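Choline/ethanolamine kinase family protein (Mesorhizobium loti, PDB 3DXQ) probably transfers a phosphate group to ethanolamine or a related small alcohol, using a protein-kinase-like fold. Local coordinates at residues P149-A159 against F279-E287. Residues are numbered along the deposited sequence; the frame is centred on the assembly and turned at random.
Sequences PAGYHDVVREA and FARCKALME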
# COMPACT_ATOMS: atom_id res chain seq x y z
N PRO A 149 13.22 -17.31 10.23
CA PRO A 149 12.39 -18.46 9.82
C PRO A 149 13.11 -19.53 9.00
O PRO A 149 14.17 -19.28 8.43
CB PRO A 149 11.27 -17.82 8.98
CG PRO A 149 11.79 -16.48 8.58
CD PRO A 149 12.73 -16.04 9.65
N ALA A 150 12.51 -20.72 8.95
CA ALA A 150 13.06 -21.82 8.18
C ALA A 150 13.00 -21.51 6.68
O ALA A 150 11.95 -21.14 6.15
CB ALA A 150 12.31 -23.11 8.49
N GLY A 151 14.14 -21.65 5.99
CA GLY A 151 14.25 -21.35 4.56
C GLY A 151 14.39 -19.86 4.25
O GLY A 151 14.08 -19.40 3.14
N TYR A 152 14.85 -19.11 5.25
CA TYR A 152 15.10 -17.68 5.10
C TYR A 152 16.04 -17.45 3.93
O TYR A 152 15.74 -16.66 3.02
CB TYR A 152 15.71 -17.14 6.40
CG TYR A 152 16.12 -15.68 6.37
CD1 TYR A 152 15.19 -14.68 6.62
CD2 TYR A 152 17.44 -15.32 6.14
CE1 TYR A 152 15.58 -13.35 6.61
CE2 TYR A 152 17.83 -13.99 6.13
CZ TYR A 152 16.90 -13.02 6.37
OH TYR A 152 17.30 -11.71 6.36
N HIS A 153 17.16 -18.16 3.94
CA HIS A 153 18.19 -17.99 2.92
C HIS A 153 17.78 -18.48 1.53
O HIS A 153 18.25 -17.95 0.51
CB HIS A 153 19.52 -18.59 3.40
CG HIS A 153 20.05 -17.95 4.64
ND1 HIS A 153 20.01 -18.56 5.88
CD2 HIS A 153 20.57 -16.72 4.85
CE1 HIS A 153 20.52 -17.75 6.79
NE2 HIS A 153 20.87 -16.62 6.19
N ASP A 154 16.89 -19.47 1.46
CA ASP A 154 16.39 -19.96 0.17
C ASP A 154 15.52 -18.88 -0.47
O ASP A 154 15.76 -18.44 -1.61
CB ASP A 154 15.58 -21.24 0.34
CG ASP A 154 16.39 -22.39 0.92
OD1 ASP A 154 17.61 -22.48 0.61
OD2 ASP A 154 15.81 -23.19 1.67
N VAL A 155 14.52 -18.43 0.28
CA VAL A 155 13.65 -17.39 -0.21
C VAL A 155 14.47 -16.17 -0.70
O VAL A 155 14.14 -15.58 -1.74
CB VAL A 155 12.61 -16.98 0.86
CG1 VAL A 155 11.96 -15.66 0.49
CG2 VAL A 155 11.57 -18.08 1.06
N VAL A 156 15.52 -15.81 0.03
CA VAL A 156 16.37 -14.68 -0.38
C VAL A 156 17.14 -15.03 -1.67
O VAL A 156 17.22 -14.21 -2.61
CB VAL A 156 17.34 -14.24 0.74
CG1 VAL A 156 18.32 -13.18 0.24
CG2 VAL A 156 16.57 -13.71 1.92
N ARG A 157 17.68 -16.24 -1.72
CA ARG A 157 18.41 -16.70 -2.89
C ARG A 157 17.46 -16.74 -4.09
O ARG A 157 17.73 -16.15 -5.14
CB ARG A 157 19.03 -18.08 -2.64
CG ARG A 157 19.85 -18.63 -3.80
CD ARG A 157 20.40 -20.01 -3.49
NE ARG A 157 19.37 -20.87 -2.88
CZ ARG A 157 18.36 -21.46 -3.53
NH1 ARG A 157 18.22 -21.33 -4.84
NH2 ARG A 157 17.50 -22.20 -2.84
N GLU A 158 16.32 -17.41 -3.91
CA GLU A 158 15.33 -17.50 -4.98
C GLU A 158 14.85 -16.12 -5.45
O GLU A 158 14.56 -15.94 -6.63
CB GLU A 158 14.10 -18.34 -4.58
CG GLU A 158 14.38 -19.82 -4.21
CD GLU A 158 14.92 -20.68 -5.37
OE1 GLU A 158 15.17 -20.13 -6.47
OE2 GLU A 158 15.12 -21.92 -5.17
N ALA A 159 14.80 -15.15 -4.53
CA ALA A 159 14.39 -13.77 -4.87
C ALA A 159 15.37 -13.14 -5.87
O ALA A 159 14.99 -12.25 -6.63
CB ALA A 159 14.26 -12.89 -3.63
N PHE A 279 5.95 -14.31 5.90
CA PHE A 279 7.01 -15.11 5.30
C PHE A 279 6.46 -16.45 4.83
O PHE A 279 6.67 -16.83 3.68
CB PHE A 279 8.14 -15.35 6.29
CG PHE A 279 9.25 -16.16 5.71
CD1 PHE A 279 10.26 -15.54 4.98
CD2 PHE A 279 9.28 -17.54 5.84
CE1 PHE A 279 11.29 -16.28 4.42
CE2 PHE A 279 10.30 -18.29 5.29
CZ PHE A 279 11.31 -17.66 4.57
N ALA A 280 5.77 -17.15 5.72
CA ALA A 280 5.23 -18.48 5.43
C ALA A 280 4.31 -18.47 4.21
O ALA A 280 4.33 -19.40 3.40
CB ALA A 280 4.50 -19.02 6.64
N ARG A 281 3.51 -17.41 4.09
CA ARG A 281 2.64 -17.23 2.93
C ARG A 281 3.48 -17.06 1.67
O ARG A 281 3.21 -17.68 0.63
CB ARG A 281 1.75 -15.99 3.15
CG ARG A 281 0.79 -15.69 2.02
CD ARG A 281 -0.27 -14.71 2.47
NE ARG A 281 0.31 -13.45 2.90
CZ ARG A 281 -0.33 -12.49 3.55
NH1 ARG A 281 -1.61 -12.62 3.87
NH2 ARG A 281 0.31 -11.38 3.90
N CYS A 282 4.50 -16.21 1.77
CA CYS A 282 5.43 -15.94 0.70
C CYS A 282 6.12 -17.21 0.24
O CYS A 282 6.09 -17.56 -0.94
CB CYS A 282 6.48 -14.95 1.19
SG CYS A 282 7.80 -14.76 0.04
N LYS A 283 6.73 -17.90 1.21
CA LYS A 283 7.43 -19.15 0.95
C LYS A 283 6.48 -20.15 0.31
O LYS A 283 6.87 -20.90 -0.59
CB LYS A 283 8.00 -19.70 2.26
CG LYS A 283 8.63 -21.10 2.19
CD LYS A 283 9.12 -21.54 3.59
CE LYS A 283 9.23 -23.06 3.73
NZ LYS A 283 10.16 -23.62 2.76
N ALA A 284 5.23 -20.17 0.77
CA ALA A 284 4.21 -21.06 0.20
C ALA A 284 4.01 -20.78 -1.28
O ALA A 284 4.04 -21.71 -2.10
CB ALA A 284 2.89 -20.93 0.94
N LEU A 285 3.82 -19.50 -1.59
CA LEU A 285 3.61 -19.06 -2.96
C LEU A 285 4.78 -19.41 -3.85
O LEU A 285 4.60 -19.95 -4.94
CB LEU A 285 3.36 -17.55 -3.01
CG LEU A 285 3.00 -16.95 -4.36
CD1 LEU A 285 1.81 -17.69 -4.97
CD2 LEU A 285 2.73 -15.48 -4.21
N MSE A 286 5.99 -19.12 -3.39
CA MSE A 286 7.19 -19.36 -4.19
C MSE A 286 7.42 -20.85 -4.46
O MSE A 286 8.04 -21.21 -5.45
CB MSE A 286 8.42 -18.70 -3.55
CG MSE A 286 8.33 -17.19 -3.52
SE MSE A 286 9.92 -16.32 -2.84
CE MSE A 286 11.06 -16.29 -4.47
N GLU A 287 6.89 -21.70 -3.61
CA GLU A 287 7.10 -23.13 -3.76
C GLU A 287 6.09 -23.83 -4.67
O GLU A 287 6.30 -24.98 -5.05
CB GLU A 287 7.11 -23.79 -2.40
CG GLU A 287 8.39 -23.52 -1.66
CD GLU A 287 8.36 -24.08 -0.26
OE1 GLU A 287 7.28 -24.53 0.19
OE2 GLU A 287 9.42 -24.08 0.39
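Apolar packing, with Val155 as the knob, joins the turn at Pro149-Tyr152 and the first turns of helix 152-167 to the C-terminal part of helix 271-287 in the helical part of this kinase-like fold. The short axes cross at 54° and approach to 10.8 Å. Val155 sits in a hole formed by Phe279, Cys282, Lys283 and Met286; its CG2 lies 3.5 Å from Phe279 CZ, while CG1, anti to the backbone N (chi1 165°), meets the selenium of selenomethionine Met286. The methyl end of Met286, CE, rests 3.7 Å from Glu158 CB. The Phe279 ring packs against the type II turn: Pro149 CG stands over its centre in a CH-pi contact, 3.8 Å from the centroid, and the carbonyls of Ala150 and Gly151 lie at its edge, Gly151 O 3.6 Å from Phe279 CZ. From helix 237-263, Leu252 touches Val155 and Thr255 touches Phe279. With Phe279 reduced to an alanine, Pro149 would probably lose its aromatic platform and Val155 one wall of its hole. The aliphatic stem of Lys283 borders Val155 and Ala150 O, while NZ forms a salt bridge with Glu287 OE2. The contact is held by apolar and CH-pi packing, with no hydrogen bond or salt bridge across.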